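Local coordinates for Glyoxalase/bleomycin resisance protein/dioxygenase (Streptomyces sp. CB03234, PDB 5UJP) that binds calcium and riboflavin and may be a dioxygenase of the glyoxalase/bleomycin resistance superfamily, though its own reaction is uncertain, at residues 20-25 with 84-89; 38-43 with 49-54; 101-104 with 108-111. One frame throughout, in Å; residues are numbered along the deposited sequence.

Contact 1. Residues 20-25 with 84-89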
loop_
_atom_site.group_PDB
_atom_site.type_symbol
_atom_site.label_atom_id
_atom_site.label_comp_id
_atom_site.label_asym_id
_atom_site.label_seq_id
_atom_site.Cartn_x
_atom_site.Cartn_y
_atom_site.Cartn_z
ATOM N N VAL A 20 2.124 10.877 -13.296
ATOM C CA VAL A 20 1.423 10.707 -14.560
ATOM C C VAL A 20 2.358 10.957 -15.735
ATOM O O VAL A 20 2.472 10.131 -16.660
ATOM C CB VAL A 20 0.180 11.618 -14.609
ATOM C CG1 VAL A 20 -0.553 11.451 -15.958
ATOM C CG2 VAL A 20 -0.758 11.335 -13.431
ATOM N N GLU A 21 3.015 12.120 -15.752
ATOM C CA GLU A 21 3.768 12.479 -16.954
ATOM C C GLU A 21 5.154 11.838 -16.977
ATOM O O GLU A 21 5.558 11.266 -17.989
ATOM C CB GLU A 21 3.836 14.004 -17.088
ATOM C CG GLU A 21 2.490 14.718 -17.061
ATOM C CD GLU A 21 1.674 14.480 -18.305
ATOM O OE1 GLU A 21 2.230 14.650 -19.411
ATOM O OE2 GLU A 21 0.474 14.151 -18.182
ATOM N N THR A 22 5.905 11.933 -15.880
ATOM C CA THR A 22 7.271 11.433 -15.851
ATOM C C THR A 22 7.307 9.912 -15.765
ATOM O O THR A 22 7.902 9.262 -16.630
ATOM C CB THR A 22 8.039 12.070 -14.700
ATOM O OG1 THR A 22 8.114 13.489 -14.921
ATOM C CG2 THR A 22 9.443 11.470 -14.593
ATOM N N VAL A 23 6.625 9.330 -14.768
ATOM C CA VAL A 23 6.687 7.886 -14.592
ATOM C C VAL A 23 5.789 7.170 -15.604
ATOM O O VAL A 23 6.104 6.068 -16.077
ATOM C CB VAL A 23 6.318 7.539 -13.127
ATOM C CG1 VAL A 23 6.189 6.021 -12.948
ATOM C CG2 VAL A 23 7.353 8.072 -12.162
ATOM N N GLY A 24 4.660 7.759 -15.937
ATOM C CA GLY A 24 3.773 7.169 -16.920
ATOM C C GLY A 24 2.660 6.315 -16.367
ATOM O O GLY A 24 2.082 5.529 -17.117
ATOM N N PHE A 25 2.316 6.463 -15.099
ATOM C CA PHE A 25 1.089 5.830 -14.616
ATOM C C PHE A 25 -0.125 6.541 -15.218
ATOM O O PHE A 25 -0.062 7.720 -15.569
ATOM C CB PHE A 25 1.016 5.952 -13.100
ATOM C CG PHE A 25 2.000 5.067 -12.363
ATOM C CD1 PHE A 25 2.740 4.111 -13.052
ATOM C CD2 PHE A 25 2.180 5.166 -11.006
ATOM C CE1 PHE A 25 3.659 3.267 -12.374
ATOM C CE2 PHE A 25 3.112 4.300 -10.316
ATOM C CZ PHE A 25 3.838 3.385 -11.018
ATOM N N ARG A 84 14.707 10.008 -17.906
ATOM C CA ARG A 84 13.870 11.150 -17.576
ATOM C C ARG A 84 14.317 11.863 -16.312
ATOM O O ARG A 84 13.537 12.643 -15.737
ATOM C CB ARG A 84 12.405 10.730 -17.512
ATOM C CG ARG A 84 11.838 10.388 -18.864
ATOM C CD ARG A 84 10.477 9.750 -18.745
ATOM N NE ARG A 84 9.894 9.565 -20.064
ATOM C CZ ARG A 84 8.724 10.066 -20.447
ATOM N NH1 ARG A 84 7.977 10.757 -19.593
ATOM N NH2 ARG A 84 8.289 9.860 -21.686
ATOM N N GLY A 85 15.525 11.575 -15.840
ATOM C CA GLY A 85 16.062 12.255 -14.677
ATOM C C GLY A 85 15.609 11.726 -13.340
ATOM O O GLY A 85 15.623 12.467 -12.346
ATOM N N VAL A 86 15.201 10.463 -13.268
ATOM C CA VAL A 86 14.743 9.901 -12.013
ATOM C C VAL A 86 15.845 9.048 -11.410
ATOM O O VAL A 86 16.491 8.275 -12.112
ATOM C CB VAL A 86 13.465 9.081 -12.242
ATOM C CG1 VAL A 86 13.012 8.404 -10.926
ATOM C CG2 VAL A 86 12.378 9.969 -12.812
ATOM N N ALA A 87 16.021 9.148 -10.091
ATOM C CA ALA A 87 17.000 8.322 -9.393
ATOM C C ALA A 87 16.487 6.889 -9.281
ATOM O O ALA A 87 15.392 6.665 -8.760
ATOM C CB ALA A 87 17.251 8.877 -7.992
ATOM N N VAL A 88 17.303 5.924 -9.725
ATOM C CA VAL A 88 16.933 4.506 -9.711
ATOM C C VAL A 88 18.011 3.662 -9.038
ATOM O O VAL A 88 19.202 3.789 -9.349
ATOM C CB VAL A 88 16.642 3.946 -11.111
ATOM C CG1 VAL A 88 16.427 2.460 -11.038
ATOM C CG2 VAL A 88 15.463 4.649 -11.761
ATOM N N ASP A 89 17.585 2.762 -8.154
ATOM C CA ASP A 89 18.448 1.767 -7.522
ATOM C C ASP A 89 18.069 0.414 -8.102
ATOM O O ASP A 89 16.936 -0.058 -7.930
ATOM C CB ASP A 89 18.243 1.785 -6.009
ATOM C CG ASP A 89 19.199 0.856 -5.256
ATOM O OD1 ASP A 89 20.074 0.240 -5.875
ATOM O OD2 ASP A 89 19.078 0.774 -4.007
#
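Thr22 and Val86 make the tight, apolar half of this contact. The methyl CG2 of Thr22 meets the methyl CG2 of Val86 at 3.7 Å, and the CB of Arg84 lies 4.2 Å from Thr22 CG2. Thr22 can offer that methyl because its CG2 stands anti to the backbone N, which leaves OG1 beside that N (chi1 -63°) and out of the apolar seam. Threonine suits a place half turned to solvent, since one of its branches is a methyl and the other a hydroxyl. Val86 is buried, and its purely hydrocarbon fork fits that setting.

The other half is loose and lies at the surface. Arg84 runs extended from CG to NE above the last turn of the helix, with its CD 3.4 Å from Thr22 O. Its NH1 gives Thr22 O a weak hydrogen bond, 3.3 Å long and bent to 125°, with the carbonyl placed obliquely to the guanidinium. NH1 is also 2.9 Å from Glu21 O, which lies at the edge of the group and near its plane. A cation beside the C-terminal carbonyls of a helix should be electrostatically welcome. The carboxylate of Glu21 makes no salt bridge here: Glu21 OE1 is 6.9 Å from Arg84 NH1.

Both segments turn at glycines with positive phi. Gly24, the first residue to leave the helical conformation after helix 12-23, has phi 95°, where the lack of a CB avoids a collision with the carbonyl O of Val23. Gly85 is the C-prime residue of a Schellman motif closing helix 74-83, with Val86 N bonded to Leu81 O and Gly85 N to Gln82 O. The contact thus joins the ends of the two helices, while Val23 and Val86 both pack inward on Phe102 of strand 97-103.

Contact 2. Residues 38-43 with 49-54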
loop_
_atom_site.group_PDB
_atom_site.type_symbol
_atom_site.label_atom_id
_atom_site.label_comp_id
_atom_site.label_asym_id
_atom_site.label_seq_id
_atom_site.Cartn_x
_atom_site.Cartn_y
_atom_site.Cartn_z
ATOM N N TRP A 38 -8.746 14.580 -4.623
ATOM C CA TRP A 38 -8.604 13.143 -4.832
ATOM C C TRP A 38 -7.896 12.940 -6.167
ATOM O O TRP A 38 -8.483 13.162 -7.234
ATOM C CB TRP A 38 -9.968 12.438 -4.798
ATOM C CG TRP A 38 -9.849 10.934 -4.979
ATOM C CD1 TRP A 38 -9.831 10.225 -6.168
ATOM C CD2 TRP A 38 -9.663 9.955 -3.935
ATOM N NE1 TRP A 38 -9.706 8.875 -5.908
ATOM C CE2 TRP A 38 -9.575 8.685 -4.555
ATOM C CE3 TRP A 38 -9.567 10.032 -2.543
ATOM C CZ2 TRP A 38 -9.403 7.509 -3.825
ATOM C CZ3 TRP A 38 -9.421 8.862 -1.818
ATOM C CH2 TRP A 38 -9.323 7.615 -2.468
ATOM N N LEU A 39 -6.635 12.523 -6.098
ATOM C CA LEU A 39 -5.746 12.423 -7.253
ATOM C C LEU A 39 -5.252 10.982 -7.274
ATOM O O LEU A 39 -4.453 10.586 -6.414
ATOM C CB LEU A 39 -4.594 13.409 -7.071
ATOM C CG LEU A 39 -3.510 13.408 -8.162
ATOM C CD1 LEU A 39 -4.088 13.625 -9.582
ATOM C CD2 LEU A 39 -2.419 14.453 -7.810
ATOM N N GLN A 40 -5.749 10.199 -8.233
ATOM C CA GLN A 40 -5.572 8.755 -8.228
ATOM C C GLN A 40 -4.936 8.300 -9.535
ATOM O O GLN A 40 -5.399 8.682 -10.614
ATOM C CB GLN A 40 -6.922 8.066 -8.014
ATOM C CG GLN A 40 -6.833 6.548 -7.888
ATOM C CD GLN A 40 -8.184 5.932 -7.621
ATOM O OE1 GLN A 40 -9.192 6.631 -7.522
ATOM N NE2 GLN A 40 -8.222 4.634 -7.560
ATOM N N VAL A 41 -3.893 7.468 -9.435
ATOM C CA VAL A 41 -3.143 6.966 -10.588
ATOM C C VAL A 41 -2.963 5.460 -10.469
ATOM O O VAL A 41 -3.084 4.870 -9.397
ATOM C CB VAL A 41 -1.785 7.675 -10.761
ATOM C CG1 VAL A 41 -2.030 9.165 -10.831
ATOM C CG2 VAL A 41 -0.822 7.305 -9.655
ATOM N N ALA A 42 -2.670 4.817 -11.603
ATOM C CA ALA A 42 -2.405 3.376 -11.550
ATOM C C ALA A 42 -1.547 2.983 -12.737
ATOM O O ALA A 42 -1.744 3.535 -13.827
ATOM C CB ALA A 42 -3.721 2.559 -11.586
ATOM N N PRO A 43 -0.647 2.020 -12.586
ATOM C CA PRO A 43 0.097 1.525 -13.745
ATOM C C PRO A 43 -0.858 0.940 -14.755
ATOM O O PRO A 43 -1.912 0.388 -14.406
ATOM C CB PRO A 43 0.991 0.421 -13.157
ATOM C CG PRO A 43 1.110 0.705 -11.764
ATOM C CD PRO A 43 -0.264 1.275 -11.369
ATOM N N SER A 49 -3.862 0.850 -7.367
ATOM C CA SER A 49 -3.813 2.275 -7.627
ATOM C C SER A 49 -3.214 3.018 -6.443
ATOM O O SER A 49 -3.237 2.533 -5.311
ATOM C CB SER A 49 -5.185 2.893 -8.009
ATOM O OG SER A 49 -6.124 2.707 -6.958
ATOM N N LEU A 50 -2.625 4.184 -6.730
ATOM C CA LEU A 50 -2.025 5.069 -5.735
ATOM C C LEU A 50 -2.852 6.344 -5.709
ATOM O O LEU A 50 -3.175 6.900 -6.759
ATOM C CB LEU A 50 -0.558 5.413 -6.089
ATOM C CG LEU A 50 0.373 4.241 -6.394
ATOM C CD1 LEU A 50 1.788 4.722 -6.773
ATOM C CD2 LEU A 50 0.431 3.327 -5.176
ATOM N N VAL A 51 -3.169 6.818 -4.517
ATOM C CA VAL A 51 -3.800 8.110 -4.336
ATOM C C VAL A 51 -2.757 9.025 -3.727
ATOM O O VAL A 51 -2.135 8.701 -2.705
ATOM C CB VAL A 51 -5.056 8.015 -3.455
ATOM C CG1 VAL A 51 -5.811 9.352 -3.473
ATOM C CG2 VAL A 51 -5.937 6.899 -3.953
ATOM N N LEU A 52 -2.593 10.202 -4.326
ATOM C CA LEU A 52 -1.506 11.098 -3.974
ATOM C C LEU A 52 -2.094 12.135 -3.030
ATOM O O LEU A 52 -2.765 13.076 -3.471
ATOM C CB LEU A 52 -0.937 11.741 -5.244
ATOM C CG LEU A 52 -0.562 10.741 -6.344
ATOM C CD1 LEU A 52 -0.009 11.473 -7.591
ATOM C CD2 LEU A 52 0.480 9.706 -5.857
ATOM N N VAL A 53 -1.853 11.956 -1.728
ATOM C CA VAL A 53 -2.612 12.635 -0.686
ATOM C C VAL A 53 -1.720 13.577 0.120
ATOM O O VAL A 53 -0.501 13.435 0.206
ATOM C CB VAL A 53 -3.349 11.671 0.272
ATOM C CG1 VAL A 53 -4.158 10.624 -0.502
ATOM C CG2 VAL A 53 -2.357 10.973 1.215
ATOM N N ASP A 54 -2.370 14.535 0.783
ATOM C CA ASP A 54 -1.627 15.431 1.655
ATOM C C ASP A 54 -2.290 15.632 3.007
ATOM O O ASP A 54 -1.939 16.594 3.710
ATOM C CB ASP A 54 -1.283 16.769 0.963
ATOM C CG ASP A 54 -2.530 17.558 0.555
ATOM O OD1 ASP A 54 -3.657 17.062 0.735
ATOM O OD2 ASP A 54 -2.382 18.684 0.008
HETATM O O HOH W 1 -5.506 12.604 -3.463
#
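Ser49 pairs with Ala42 near the turn of an antiparallel beta hairpin, strands 37-42 and 48-53 of a beta-alpha-beta-beta-beta module. Two small residues fit here, their CB atoms 3.9 Å apart. In the conformer described, Ser49 OG accepts a hydrogen bond from Gln40 NE2; a second conformer makes this less certain. Leu50 and Val41 form a hydrogen-bonded pair, each N donating to the other's O, and Val41 CG2 rests 4.0 Å from Leu50 CB on the face covered by helix 12-23 and Phe25.

Val51 points to the other face, where it packs on the indole of Trp38. Its CG1 sits over the centre of the six-membered ring, 3.7 Å from the centroid and 3° off the normal, a CH-pi contact, while CG2 reaches CZ2 at 3.5 Å. NE1 keeps the indole from swivelling by bonding to Gln40 OE1 in the ring plane at 2.8 Å. Trp38 lies about 4 Å, side chain to side chain, from riboflavin-binding Gln31; no riboflavin is bound here.

Leu52 returns to the helix-covered face, its CD1 against Leu39 CD2. Its N bonds to Leu39 O; the return link passes through a water, 2.9 Å from Leu39 N and 2.8 Å from Leu52 O.

Contact 3. Residues 101-104 with 108-111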
loop_
_atom_site.group_PDB
_atom_site.type_symbol
_atom_site.label_atom_id
_atom_site.label_comp_id
_atom_site.label_asym_id
_atom_site.label_seq_id
_atom_site.Cartn_x
_atom_site.Cartn_y
_atom_site.Cartn_z
HETATM N N MSE A 101 14.153 0.185 -7.303
HETATM C CA MSE A 101 13.474 1.202 -6.503
HETATM C C MSE A 101 13.744 2.555 -7.116
HETATM O O MSE A 101 14.831 2.790 -7.652
HETATM C CB MSE A 101 14.036 1.184 -5.077
HETATM C CG MSE A 101 14.425 -0.200 -4.591
HETATM SE SE MSE A 101 12.901 -1.428 -4.461
HETATM C CE MSE A 101 11.935 -0.529 -3.032
ATOM N N PHE A 102 12.779 3.448 -7.046
ATOM C CA PHE A 102 13.001 4.821 -7.407
ATOM C C PHE A 102 12.262 5.734 -6.435
ATOM O O PHE A 102 11.355 5.311 -5.708
ATOM C CB PHE A 102 12.575 5.110 -8.848
ATOM C CG PHE A 102 11.082 4.936 -9.131
ATOM C CD1 PHE A 102 10.555 3.706 -9.499
ATOM C CD2 PHE A 102 10.225 6.054 -9.120
ATOM C CE1 PHE A 102 9.210 3.562 -9.810
ATOM C CE2 PHE A 102 8.881 5.914 -9.422
ATOM C CZ PHE A 102 8.355 4.650 -9.746
ATOM N N SER A 103 12.674 6.986 -6.397
ATOM C CA SER A 103 12.145 7.947 -5.449
ATOM C C SER A 103 11.353 9.014 -6.188
ATOM O O SER A 103 11.726 9.420 -7.300
ATOM C CB SER A 103 13.298 8.639 -4.704
ATOM O OG SER A 103 13.904 7.784 -3.748
ATOM N N ASP A 104 10.269 9.474 -5.562
ATOM C CA ASP A 104 9.519 10.606 -6.077
ATOM C C ASP A 104 10.120 11.909 -5.552
ATOM O O ASP A 104 11.085 11.888 -4.773
ATOM C CB ASP A 104 8.007 10.382 -5.808
ATOM C CG ASP A 104 7.548 10.768 -4.432
ATOM O OD1 ASP A 104 8.357 11.141 -3.571
ATOM O OD2 ASP A 104 6.312 10.657 -4.183
ATOM N N ASN A 108 9.367 9.610 -1.351
ATOM C CA ASN A 108 8.677 8.319 -1.271
ATOM C C ASN A 108 9.372 7.332 -2.187
ATOM O O ASN A 108 9.728 7.671 -3.314
ATOM C CB ASN A 108 7.224 8.472 -1.737
ATOM C CG ASN A 108 6.413 9.350 -0.841
ATOM O OD1 ASN A 108 6.292 9.054 0.364
ATOM N ND2 ASN A 108 5.810 10.404 -1.399
ATOM N N VAL A 109 9.571 6.110 -1.715
ATOM C CA VAL A 109 10.259 5.090 -2.503
ATOM C C VAL A 109 9.212 4.152 -3.085
ATOM O O VAL A 109 8.409 3.544 -2.342
ATOM C CB VAL A 109 11.254 4.286 -1.646
ATOM C CG1 VAL A 109 11.970 3.225 -2.499
ATOM C CG2 VAL A 109 12.292 5.212 -1.021
ATOM N N ILE A 110 9.233 4.018 -4.401
ATOM C CA ILE A 110 8.336 3.126 -5.142
ATOM C C ILE A 110 9.194 1.969 -5.632
ATOM O O ILE A 110 10.230 2.198 -6.258
ATOM C CB ILE A 110 7.674 3.843 -6.336
ATOM C CG1 ILE A 110 7.028 5.171 -5.869
ATOM C CG2 ILE A 110 6.758 2.871 -7.085
ATOM C CD1 ILE A 110 5.874 4.987 -4.890
ATOM N N GLY A 111 8.803 0.738 -5.314
ATOM C CA GLY A 111 9.497 -0.445 -5.797
ATOM C C GLY A 111 8.766 -1.080 -6.966
ATOM O O GLY A 111 7.538 -1.066 -7.032
#
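Asp104 and Asn108 grip each other across the mouth of a tight turn. Asn108 ND2 gives a nearly straight bond (170°, 2.8 Å) to the syn side of Asp104 OD2 and lies slightly out of the carboxylate plane. The backbone N of Asn108 meets OD1 from above that plane at 2.9 Å. The carboxylate swings over to the turn because CG stands between the backbone N and the carbonyl carbon (chi1 83°). Asp104 N in turn donates to Asn108 O.

Farther along, Phe102 and Ile110 form a hydrogen-bonded pair, and their side chains share one face of the sheet. Ile110 CB lies over one face of the phenyl ring, offset toward its rim, with CZ 3.6 Å away. On the opposite face of the sheet, with Val109, Met101, a selenomethionine, bends back so that its methyl CE packs 3.8 Å from Val109 CG1 and 3.7 Å from Gly111 CA. With no side chain, Gly111 leaves room for that methyl.

Further direct bonds from outside the hairpin hold the polar pair: Tyr19 OH to Asp104 OD2, Asn108 ND2 to Pro8 O, and Leu64 N to Asn108 OD1. Phe18 of helix 12-23 covers Phe102. Asp104 and Asn108 close the turn of the hairpin of strands 97-103 and 109-113, the last of the second beta-alpha-beta-beta-beta module of this glyoxalase-superfamily fold.

How the contacts relate
Contacts 2 and 3 are buried hairpins at equivalent places in the two modules, each joining the third and fourth strands of its own sheet, whereas contact 1 lies partly at the surface and ties helix ends together. Backbone bonds dominate both hairpins; contact 1 relies on methyl packing and one weak arginine bond. Their polar chemistry also differs, since contact 2 includes a bridging water and contact 3 a buried carboxylate-amide pair. Segment 20-25 reaches both sheets and so touches the other two contacts. Asp89 N probably bonds to Met101 O, while contacts 2 and 3 do not touch.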